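Local coordinates for BluB-like flavoprotein (Clostridium difficile 630, PDB 3EO8), which binds flavin mononucleotide and is probably an oxidoreductase of the nitroreductase family, built as an assembly of two copies of the chain, at residues 32-37 / 147-152; 59-64 / 93-98; 102-107 / 194-199; 171-176 / 188-193. All coordinates share one frame; numbering follows the deposited sequence.

Contact 1: residues 32-37 / 147-152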
# COMPACT_ATOMS: atom_id res chain seq x y z
N LYS A 32 -11.38 -3.16 -12.41
CA LYS A 32 -10.49 -3.83 -13.37
C LYS A 32 -9.09 -3.23 -13.28
O LYS A 32 -8.10 -3.94 -13.27
CB LYS A 32 -11.02 -3.72 -14.78
CG LYS A 32 -10.24 -4.57 -15.79
CD LYS A 32 -10.78 -4.39 -17.19
CE LYS A 32 -9.92 -5.13 -18.20
NZ LYS A 32 -10.13 -6.58 -18.02
N ALA A 33 -9.01 -1.91 -13.17
CA ALA A 33 -7.73 -1.24 -13.03
C ALA A 33 -7.05 -1.62 -11.72
O ALA A 33 -5.86 -1.87 -11.69
CB ALA A 33 -7.91 0.25 -13.11
N ALA A 34 -7.81 -1.62 -10.62
CA ALA A 34 -7.30 -2.05 -9.32
C ALA A 34 -6.67 -3.44 -9.39
O ALA A 34 -5.60 -3.70 -8.81
CB ALA A 34 -8.46 -2.06 -8.28
N GLY A 35 -7.34 -4.33 -10.09
CA GLY A 35 -6.92 -5.74 -10.22
C GLY A 35 -5.65 -5.95 -11.03
O GLY A 35 -5.06 -7.03 -11.00
N ALA A 36 -5.26 -4.92 -11.78
CA ALA A 36 -4.02 -4.94 -12.54
C ALA A 36 -2.80 -4.49 -11.71
O ALA A 36 -1.69 -4.52 -12.23
CB ALA A 36 -4.15 -4.07 -13.78
N ALA A 37 -3.01 -4.07 -10.46
CA ALA A 37 -1.92 -3.61 -9.60
C ALA A 37 -0.96 -4.75 -9.31
O ALA A 37 -1.38 -5.91 -9.27
CB ALA A 37 -2.49 -3.09 -8.27
N GLU A 147 -4.91 2.57 -5.08
CA GLU A 147 -4.46 3.74 -5.86
C GLU A 147 -4.84 3.66 -7.33
O GLU A 147 -5.30 4.65 -7.87
CB GLU A 147 -2.97 4.01 -5.63
CG GLU A 147 -2.43 5.26 -6.32
CD GLU A 147 -2.90 6.59 -5.70
OE1 GLU A 147 -3.72 6.58 -4.77
OE2 GLU A 147 -2.41 7.66 -6.20
N ASN A 148 -4.74 2.48 -7.95
CA ASN A 148 -5.19 2.29 -9.33
C ASN A 148 -6.69 2.59 -9.48
O ASN A 148 -7.12 3.22 -10.45
CB ASN A 148 -4.89 0.84 -9.78
CG ASN A 148 -3.46 0.63 -10.29
OD1 ASN A 148 -2.58 1.45 -10.08
ND2 ASN A 148 -3.25 -0.51 -10.95
N PHE A 149 -7.48 2.13 -8.52
CA PHE A 149 -8.92 2.42 -8.45
C PHE A 149 -9.12 3.94 -8.35
O PHE A 149 -9.88 4.52 -9.13
CB PHE A 149 -9.52 1.77 -7.21
CG PHE A 149 -11.02 1.83 -7.11
CD1 PHE A 149 -11.68 3.02 -6.82
CD2 PHE A 149 -11.78 0.66 -7.23
CE1 PHE A 149 -13.08 3.06 -6.71
CE2 PHE A 149 -13.16 0.71 -7.12
CZ PHE A 149 -13.80 1.90 -6.87
N THR A 150 -8.44 4.55 -7.40
CA THR A 150 -8.53 6.00 -7.14
C THR A 150 -8.27 6.85 -8.38
O THR A 150 -9.04 7.78 -8.72
CB THR A 150 -7.52 6.35 -6.04
OG1 THR A 150 -7.92 5.70 -4.84
CG2 THR A 150 -7.44 7.87 -5.81
N LEU A 151 -7.19 6.54 -9.08
CA LEU A 151 -6.82 7.30 -10.25
C LEU A 151 -7.84 7.09 -11.37
O LEU A 151 -8.17 8.01 -12.13
CB LEU A 151 -5.40 6.93 -10.69
CG LEU A 151 -4.27 7.26 -9.70
CD1 LEU A 151 -2.96 6.84 -10.28
CD2 LEU A 151 -4.25 8.80 -9.30
N SER A 152 -8.34 5.86 -11.47
CA SER A 152 -9.30 5.51 -12.51
C SER A 152 -10.63 6.22 -12.29
O SER A 152 -11.24 6.69 -13.25
CB SER A 152 -9.49 3.99 -12.55
OG SER A 152 -8.25 3.37 -12.83
O HOH W 1 -1.20 -1.74 -12.97
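Asn148 ND2 is the best-held polar atom here, gripped by two bonds and a weaker third. It donates to Ala33 O at 3.0 Å with an N-H...O angle of 160° and to a water lying 3.1 Å from ND2; Glu147 of the second subunit adds a weak hydrogen bond. The same water bonds weakly to Ala36 O and so bridges the amide to the loop. Ala33 O lies close to the plane of the amide, whereas ND2 approaches from above the carbonyl plane; the same oxygen also accepts from Ala36 N. The amide reaches this point because CG of Asn148 is anti to its carbonyl carbon, chi1 -84°. Behind it, CB of Asn148 rests on Ala34 CA at 3.8 Å, and the two backbones are nearest at this pair, 4.8 Å between their CA atoms. One turn on, Ser152 OG folds back onto Asn148 O at 2.6 Å, sharing that oxygen with Ser152 N. This brings OG to 3.2 Å from Ala33 CB, a tight fit. On the other flank Ala34 CB meets Phe149 CB and lies near the ring plane, at the ring's edge. The small alanines let helices 24-35 and 137-155 come close. Gln5 of the second subunit is hydrogen-bonded to Ser152 OG, and Arg11 of that subunit to Ala36 O. A buried amide thus adds a second donor to Ala33 O, in the last turn of helix 24-35, and the satisfied polar atoms join an intrachain contact to the dimer interface.

Contact 2: residues 59-64 / 93-98; sequences KIADVI and FTLFYL. With FMN (flavin mononucleotide), chain G.
Helix residues 59-64 run past a 3-10 turn at 95-98, and the backbones are nearest at Ala61 and Leu95, where the CA atoms are 6.5 Å apart. Thr94 has already left helical geometry, ending helix 80-93. Tyr97 carries the contact: its CG stands between backbone N and carbonyl carbon, the crowded position (chi1 78°), which sends the phenol to the helix. There OH lies 3.3 Å from Ala61 CB and 3.5 Å from Ile60 CG2. It is hydrogen-bonded to Met57 O, one turn before Ala61; the nearby Ala61 N is too poorly aligned to bond. Ile60 crosses the tyrosine at about a right angle, while Ile64 meets it tip to tip, CD1 to Tyr97 CE2 at 4.1 Å. Ala61 CB also packs against Leu95 CD2 and Leu98 CD1, each at 3.9 Å. Just ahead of the turn, at the end of helix 80-93, Phe93 O accepts a nearly straight bond from FMN N3, 2.7 Å and 177°. Phe93 brings its ring edge to FMN O2, with CD1 3.1 Å from that oxygen. Ser165 bonds to Phe93 O, Thr94 OG1 and the flavin alike. Segment 93-98 therefore joins helix 54-75 to the FMN pocket of this nitroreductase-family fold, at the pyrimidine end of the flavin.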
# COMPACT_ATOMS: atom_id res chain seq x y z
N LYS A 59 -26.63 1.49 8.29
CA LYS A 59 -26.37 0.45 9.26
C LYS A 59 -24.90 0.35 9.62
O LYS A 59 -24.55 0.11 10.76
CB LYS A 59 -26.93 -0.90 8.77
CG LYS A 59 -28.45 -0.99 8.93
CD LYS A 59 -29.04 -2.21 8.27
CE LYS A 59 -30.57 -2.28 8.46
NZ LYS A 59 -31.28 -1.41 7.47
N ILE A 60 -24.04 0.54 8.64
CA ILE A 60 -22.58 0.47 8.83
C ILE A 60 -22.17 1.66 9.72
O ILE A 60 -21.40 1.53 10.65
CB ILE A 60 -21.86 0.41 7.47
CG1 ILE A 60 -22.08 -0.97 6.82
CG2 ILE A 60 -20.36 0.69 7.59
CD1 ILE A 60 -21.73 -1.00 5.34
N ALA A 61 -22.75 2.81 9.43
CA ALA A 61 -22.46 4.03 10.21
C ALA A 61 -22.84 3.82 11.67
O ALA A 61 -22.05 4.12 12.58
CB ALA A 61 -23.20 5.22 9.58
N ASP A 62 -23.99 3.23 11.90
CA ASP A 62 -24.46 3.01 13.26
C ASP A 62 -23.53 2.09 14.06
O ASP A 62 -23.35 2.32 15.25
CB ASP A 62 -25.88 2.46 13.27
CG ASP A 62 -26.92 3.48 12.82
OD1 ASP A 62 -26.66 4.71 12.85
OD2 ASP A 62 -28.03 3.05 12.50
N VAL A 63 -22.94 1.05 13.44
CA VAL A 63 -22.01 0.18 14.21
C VAL A 63 -20.67 0.88 14.45
O VAL A 63 -20.02 0.66 15.48
CB VAL A 63 -21.76 -1.25 13.60
CG1 VAL A 63 -23.06 -2.07 13.56
CG2 VAL A 63 -21.04 -1.18 12.26
N ILE A 64 -20.28 1.77 13.53
CA ILE A 64 -19.09 2.59 13.74
C ILE A 64 -19.33 3.52 14.94
O ILE A 64 -18.53 3.57 15.91
CB ILE A 64 -18.74 3.40 12.48
CG1 ILE A 64 -18.29 2.46 11.35
CG2 ILE A 64 -17.64 4.46 12.82
CD1 ILE A 64 -18.21 3.13 9.90
N PHE A 93 -13.84 12.93 9.47
CA PHE A 93 -12.95 11.99 8.77
C PHE A 93 -13.44 10.54 8.71
O PHE A 93 -12.73 9.65 8.21
CB PHE A 93 -11.53 12.08 9.37
CG PHE A 93 -10.93 13.45 9.20
CD1 PHE A 93 -10.43 13.83 7.96
CD2 PHE A 93 -10.94 14.38 10.24
CE1 PHE A 93 -9.91 15.12 7.78
CE2 PHE A 93 -10.43 15.66 10.08
CZ PHE A 93 -9.92 16.03 8.84
N THR A 94 -14.64 10.26 9.16
CA THR A 94 -15.17 8.91 8.95
C THR A 94 -16.62 8.95 8.42
O THR A 94 -16.91 8.49 7.32
CB THR A 94 -15.10 8.01 10.23
OG1 THR A 94 -13.83 8.16 10.89
CG2 THR A 94 -15.31 6.54 9.84
N LEU A 95 -17.54 9.54 9.18
CA LEU A 95 -18.94 9.37 8.86
C LEU A 95 -19.39 10.25 7.68
O LEU A 95 -20.54 10.16 7.27
CB LEU A 95 -19.83 9.61 10.08
CG LEU A 95 -19.69 8.62 11.24
CD1 LEU A 95 -20.56 9.12 12.45
CD2 LEU A 95 -20.10 7.24 10.79
N PHE A 96 -18.49 11.07 7.14
CA PHE A 96 -18.77 11.87 5.94
C PHE A 96 -19.04 11.02 4.71
O PHE A 96 -19.60 11.51 3.74
CB PHE A 96 -17.62 12.82 5.60
CG PHE A 96 -16.45 12.12 5.03
CD1 PHE A 96 -16.39 11.86 3.67
CD2 PHE A 96 -15.45 11.64 5.85
CE1 PHE A 96 -15.35 11.17 3.12
CE2 PHE A 96 -14.39 10.94 5.31
CZ PHE A 96 -14.35 10.69 3.95
N TYR A 97 -18.64 9.75 4.72
CA TYR A 97 -18.88 8.88 3.56
C TYR A 97 -20.36 8.80 3.18
O TYR A 97 -20.69 8.50 2.02
CB TYR A 97 -18.32 7.46 3.76
CG TYR A 97 -19.15 6.54 4.65
CD1 TYR A 97 -20.26 5.87 4.16
CD2 TYR A 97 -18.80 6.32 5.95
CE1 TYR A 97 -21.03 5.02 4.97
CE2 TYR A 97 -19.53 5.48 6.77
CZ TYR A 97 -20.66 4.84 6.28
OH TYR A 97 -21.42 4.01 7.11
N LEU A 98 -21.26 9.06 4.13
CA LEU A 98 -22.68 8.98 3.86
C LEU A 98 -23.11 10.05 2.84
O LEU A 98 -24.18 9.97 2.26
CB LEU A 98 -23.47 9.17 5.14
CG LEU A 98 -23.34 8.00 6.11
CD1 LEU A 98 -23.75 8.46 7.51
CD2 LEU A 98 -24.19 6.82 5.63
N1 FMN G . -9.13 10.47 5.00
C2 FMN G . -10.22 10.54 5.83
O2 FMN G . -10.94 11.55 5.89
N3 FMN G . -10.54 9.46 6.61
C4 FMN G . -9.79 8.33 6.65
O4 FMN G . -10.15 7.37 7.37
C4A FMN G . -8.68 8.25 5.81
N5 FMN G . -7.92 7.10 5.78
C5A FMN G . -6.84 7.00 4.93
C6 FMN G . -6.12 5.82 4.91
C7 FMN G . -5.05 5.69 4.05
C7M FMN G . -4.57 4.30 3.78
C8 FMN G . -4.72 6.75 3.19
C8M FMN G . -3.83 6.48 2.00
C9 FMN G . -5.45 7.92 3.21
C9A FMN G . -6.53 8.06 4.08
N10 FMN G . -7.27 9.24 4.15
C10 FMN G . -8.37 9.31 4.97
C1' FMN G . -6.92 10.45 3.33
C2' FMN G . -5.76 11.26 3.91
O2' FMN G . -6.21 12.02 5.03
C3' FMN G . -5.24 12.21 2.84
O3' FMN G . -4.73 11.42 1.76
C4' FMN G . -4.18 13.20 3.30
O4' FMN G . -4.69 14.07 4.29
C5' FMN G . -3.72 14.02 2.08
O5' FMN G . -4.82 14.75 1.57
P FMN G . -5.15 14.65 -0.01
O1P FMN G . -6.34 15.52 -0.31
O2P FMN G . -5.47 13.19 -0.26
O3P FMN G . -3.95 15.03 -0.87

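Contact 3: residues 102-107 / 194-199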
# COMPACT_ATOMS: atom_id res chain seq x y z
N VAL A 102 -21.96 6.12 -3.29
CA VAL A 102 -21.40 4.76 -3.31
C VAL A 102 -20.41 4.60 -2.18
O VAL A 102 -19.59 5.48 -1.95
CB VAL A 102 -20.67 4.46 -4.64
CG1 VAL A 102 -20.06 3.06 -4.61
CG2 VAL A 102 -21.60 4.66 -5.83
N LEU A 103 -20.52 3.48 -1.47
CA LEU A 103 -19.54 3.04 -0.48
C LEU A 103 -18.93 1.75 -1.01
O LEU A 103 -19.65 0.82 -1.32
CB LEU A 103 -20.18 2.74 0.87
CG LEU A 103 -19.25 2.25 1.96
CD1 LEU A 103 -18.17 3.32 2.21
CD2 LEU A 103 -20.03 1.90 3.23
N VAL A 104 -17.60 1.70 -1.09
CA VAL A 104 -16.93 0.47 -1.49
C VAL A 104 -16.17 -0.06 -0.27
O VAL A 104 -15.41 0.65 0.35
CB VAL A 104 -15.96 0.69 -2.63
CG1 VAL A 104 -15.39 -0.64 -3.09
CG2 VAL A 104 -16.66 1.46 -3.80
N LEU A 105 -16.41 -1.31 0.10
CA LEU A 105 -15.66 -1.92 1.15
C LEU A 105 -14.60 -2.74 0.48
O LEU A 105 -14.91 -3.61 -0.36
CB LEU A 105 -16.53 -2.83 2.01
CG LEU A 105 -17.77 -2.19 2.63
CD1 LEU A 105 -18.51 -3.25 3.41
CD2 LEU A 105 -17.42 -1.02 3.48
N VAL A 106 -13.35 -2.45 0.82
CA VAL A 106 -12.24 -3.14 0.22
C VAL A 106 -11.76 -4.16 1.22
O VAL A 106 -11.16 -3.81 2.26
CB VAL A 106 -11.10 -2.21 -0.19
CG1 VAL A 106 -10.18 -2.98 -1.05
CG2 VAL A 106 -11.66 -0.99 -1.00
N PHE A 107 -12.06 -5.42 0.92
CA PHE A 107 -11.61 -6.55 1.73
C PHE A 107 -10.23 -6.99 1.26
O PHE A 107 -9.85 -6.80 0.12
CB PHE A 107 -12.58 -7.74 1.64
CG PHE A 107 -13.78 -7.60 2.54
CD1 PHE A 107 -14.80 -6.72 2.23
CD2 PHE A 107 -13.87 -8.33 3.72
CE1 PHE A 107 -15.92 -6.59 3.07
CE2 PHE A 107 -14.95 -8.19 4.57
CZ PHE A 107 -15.99 -7.32 4.25
N LEU A 194 -13.82 3.11 0.53
CA LEU A 194 -13.75 4.25 -0.38
C LEU A 194 -15.12 4.92 -0.43
O LEU A 194 -16.16 4.23 -0.68
CB LEU A 194 -13.38 3.80 -1.76
CG LEU A 194 -11.96 3.30 -1.96
CD1 LEU A 194 -11.87 2.39 -3.21
CD2 LEU A 194 -11.09 4.52 -2.09
N ALA A 195 -15.14 6.23 -0.20
CA ALA A 195 -16.34 7.04 -0.46
C ALA A 195 -16.20 7.55 -1.89
O ALA A 195 -15.20 8.20 -2.22
CB ALA A 195 -16.46 8.24 0.52
N LEU A 196 -17.19 7.26 -2.73
CA LEU A 196 -17.08 7.44 -4.17
C LEU A 196 -18.27 8.18 -4.75
O LEU A 196 -19.42 7.81 -4.51
CB LEU A 196 -16.96 6.06 -4.85
CG LEU A 196 -16.84 5.99 -6.38
CD1 LEU A 196 -15.53 6.67 -6.90
CD2 LEU A 196 -16.95 4.49 -6.84
N GLY A 197 -17.99 9.19 -5.56
CA GLY A 197 -19.03 10.02 -6.18
C GLY A 197 -18.48 11.05 -7.14
O GLY A 197 -17.29 11.08 -7.44
N VAL A 198 -19.36 11.91 -7.64
CA VAL A 198 -18.92 13.04 -8.41
C VAL A 198 -18.56 14.10 -7.40
O VAL A 198 -19.40 14.47 -6.57
CB VAL A 198 -20.01 13.58 -9.34
CG1 VAL A 198 -19.52 14.85 -10.01
CG2 VAL A 198 -20.44 12.49 -10.36
N PRO A 199 -17.30 14.56 -7.41
CA PRO A 199 -16.84 15.48 -6.36
C PRO A 199 -17.46 16.86 -6.42
O PRO A 199 -17.71 17.37 -7.52
CB PRO A 199 -15.32 15.57 -6.62
CG PRO A 199 -15.16 15.24 -8.04
CD PRO A 199 -16.24 14.25 -8.38
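Backbone hydrogen bonds come first. Strands 102-107 and 194-197 are antiparallel neighbours whose axes approach to 5.0 Å and run at 147° to each other, a clear twist. Val104 and Leu194 form a hydrogen-bonded pair: Val104 N reaches Leu194 O at 2.9 Å and 171°, and Leu194 N returns a bond to Val104 O of equal length. Val102 and Leu196 form the next such pair, but unevenly. Leu196 N donates to Val102 O at 3.1 Å, whereas the bond from Val102 N to Leu196 O is weak, bent to 133°. The three firm bonds all lie in the plane of the accepting carbonyl. Between the two pairs, Leu103 and Ala195 are a non-hydrogen-bonded pair, and Leu103 CA makes a C-H...O contact with Leu194 O at 3.6 Å.

Apolar packing follows the alternation of faces. Val102 and Leu196 lie side by side, CB to CB at 4.0 Å. Val104 CB meets Leu194 CB at 4.1 Å, and Val106 crosses Leu194 obliquely, CG2 to CD1 at 4.0 Å. Helix 137-155 packs on this face, whereas Leu103 and Ala195 turn toward the opposite one. Every touching residue is buried, and the backbone N-H and C=O groups of the two hydrogen-bonded pairs satisfy one another, as in a central sheet sandwiched between helices. The bent bond from Val102 N suggests that the pairing is less regular at the start of that strand.

Contact 4: residues 171-176 / 188-193. With ACT (acetate ion), chain I.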
# COMPACT_ATOMS: atom_id res chain seq x y z
N ASP A 171 -14.66 -5.50 12.59
CA ASP A 171 -15.37 -6.73 12.83
C ASP A 171 -16.88 -6.52 12.80
O ASP A 171 -17.64 -7.36 12.29
CB ASP A 171 -15.03 -7.31 14.19
CG ASP A 171 -13.59 -7.79 14.31
OD1 ASP A 171 -12.78 -7.63 13.37
OD2 ASP A 171 -13.25 -8.35 15.40
N GLU A 172 -17.33 -5.41 13.37
CA GLU A 172 -18.74 -5.10 13.47
C GLU A 172 -19.33 -4.73 12.13
O GLU A 172 -20.47 -5.07 11.86
CB GLU A 172 -18.97 -3.96 14.45
CG GLU A 172 -18.72 -4.40 15.90
CD GLU A 172 -17.28 -4.48 16.32
OE1 GLU A 172 -16.38 -4.03 15.59
OE2 GLU A 172 -17.03 -5.01 17.43
N ILE A 173 -18.56 -4.03 11.32
CA ILE A 173 -18.94 -3.70 9.93
C ILE A 173 -19.13 -4.97 9.10
O ILE A 173 -20.11 -5.10 8.35
CB ILE A 173 -17.88 -2.78 9.25
CG1 ILE A 173 -17.80 -1.38 9.94
CG2 ILE A 173 -18.21 -2.59 7.75
CD1 ILE A 173 -16.68 -0.50 9.37
N GLU A 174 -18.17 -5.89 9.22
CA GLU A 174 -18.24 -7.17 8.54
C GLU A 174 -19.51 -7.96 8.93
O GLU A 174 -20.18 -8.54 8.06
CB GLU A 174 -17.00 -7.99 8.90
CG GLU A 174 -15.69 -7.44 8.28
CD GLU A 174 -14.44 -8.04 8.90
OE1 GLU A 174 -14.55 -9.09 9.60
OE2 GLU A 174 -13.35 -7.43 8.70
N ALA A 175 -19.84 -7.97 10.21
CA ALA A 175 -21.04 -8.64 10.72
C ALA A 175 -22.33 -8.06 10.14
O ALA A 175 -23.24 -8.80 9.77
CB ALA A 175 -21.07 -8.56 12.23
N VAL A 176 -22.42 -6.73 10.08
CA VAL A 176 -23.57 -6.08 9.43
C VAL A 176 -23.67 -6.47 7.96
O VAL A 176 -24.75 -6.82 7.48
CB VAL A 176 -23.48 -4.54 9.51
CG1 VAL A 176 -24.56 -3.88 8.64
CG2 VAL A 176 -23.57 -4.11 10.97
N TYR A 188 -10.94 -13.29 4.33
CA TYR A 188 -10.71 -11.87 4.12
C TYR A 188 -11.31 -11.05 5.26
O TYR A 188 -12.17 -11.52 5.99
CB TYR A 188 -11.30 -11.40 2.79
CG TYR A 188 -10.58 -11.88 1.54
CD1 TYR A 188 -10.53 -13.24 1.20
CD2 TYR A 188 -9.96 -10.97 0.68
CE1 TYR A 188 -9.88 -13.68 0.05
CE2 TYR A 188 -9.31 -11.39 -0.48
CZ TYR A 188 -9.26 -12.74 -0.78
OH TYR A 188 -8.61 -13.12 -1.95
N PHE A 189 -10.82 -9.83 5.40
CA PHE A 189 -11.27 -8.89 6.41
C PHE A 189 -11.25 -7.50 5.77
O PHE A 189 -10.62 -7.28 4.73
CB PHE A 189 -10.38 -8.97 7.67
CG PHE A 189 -8.88 -8.93 7.39
CD1 PHE A 189 -8.19 -7.72 7.31
CD2 PHE A 189 -8.15 -10.10 7.23
CE1 PHE A 189 -6.81 -7.70 7.04
CE2 PHE A 189 -6.79 -10.08 6.99
CZ PHE A 189 -6.12 -8.88 6.88
N LEU A 190 -11.97 -6.57 6.39
CA LEU A 190 -12.05 -5.21 5.87
C LEU A 190 -10.68 -4.56 5.91
O LEU A 190 -10.03 -4.54 6.96
CB LEU A 190 -13.06 -4.41 6.66
CG LEU A 190 -13.32 -3.02 6.12
CD1 LEU A 190 -14.02 -3.09 4.79
CD2 LEU A 190 -14.09 -2.21 7.17
N GLY A 191 -10.19 -4.10 4.77
CA GLY A 191 -8.93 -3.37 4.74
C GLY A 191 -9.10 -1.85 4.75
O GLY A 191 -8.38 -1.13 5.44
N ALA A 192 -10.04 -1.38 3.94
CA ALA A 192 -10.26 0.04 3.75
C ALA A 192 -11.68 0.22 3.20
O ALA A 192 -12.29 -0.76 2.76
CB ALA A 192 -9.22 0.62 2.78
N MSE A 193 -12.21 1.45 3.28
CA MSE A 193 -13.37 1.84 2.49
C MSE A 193 -13.01 2.97 1.57
O MSE A 193 -11.99 3.67 1.75
CB MSE A 193 -14.58 2.24 3.35
CG MSE A 193 -14.72 1.45 4.63
SE MSE A 193 -16.38 1.69 5.58
CE MSE A 193 -16.22 3.49 6.21
C ACT I . -12.94 -4.94 15.99
O ACT I . -12.95 -4.81 14.75
OXT ACT I . -14.03 -4.71 16.57
CH3 ACT I . -11.70 -5.35 16.74
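Glu174 leaves helix 170-181 with CB directed toward the strand, and its CG is anti to the carbonyl carbon (chi1 -70°). Beyond CG the chain is extended, carrying the carboxylate across to the strand, the side chain also touching Phe107. CD stops 3.8 Å from Leu190 N. At the tip the two oxygens part: OE1 is salt-bridged to Lys185, and OE2 takes Leu190 N-H at 2.8 Å. That bond is almost straight, 173°, yet the amide comes from above the carboxylate plane. OE2 also sits 3.4 Å from Phe189 CA, and Arg135 of the second subunit forms a long, weak ion pair with it. Ile173, one residue earlier, makes the apolar half: its CD1 meets Leu190 CD2 at 3.8 Å, the side chains crossing at about a right angle. The same CD1 lies 4.4 Å from SE of selenomethionine Met193. Helix and strand axes pass 8.3 Å apart at 115°, so the helix lies across the strand. Just after Leu190, Gly191 and Ala192 both face Val106, a classic beta bulge. At the helix's first turn, Asp171 N donates to an acetate, probably from crystallisation, its O at 2.8 Å. One amide of the strand is thus met by a largely buried carboxylate, which Lys185 probably keeps ionised.

Contact 1 opens first, from the end of helix 24-35, and closes only at helix 137-155. Contact 2 is nested inside that loop, joining helix 54-75 to the turn before strand 102-108. Contact 3 then starts at that strand and crosses contact 1, since it closes on 194-199 after 147-152 has passed. Contact 4 is nested within the loop of contact 3, bringing helix 170-181 back to strand 189-197. Phe149 of contact 1 packs on Leu194 of contact 3, and Tyr97 of contact 2 meets Leu103 and Ala195 from the opposite face, so the sheet lies between them. Contacts 1 and 4 also reach the second subunit.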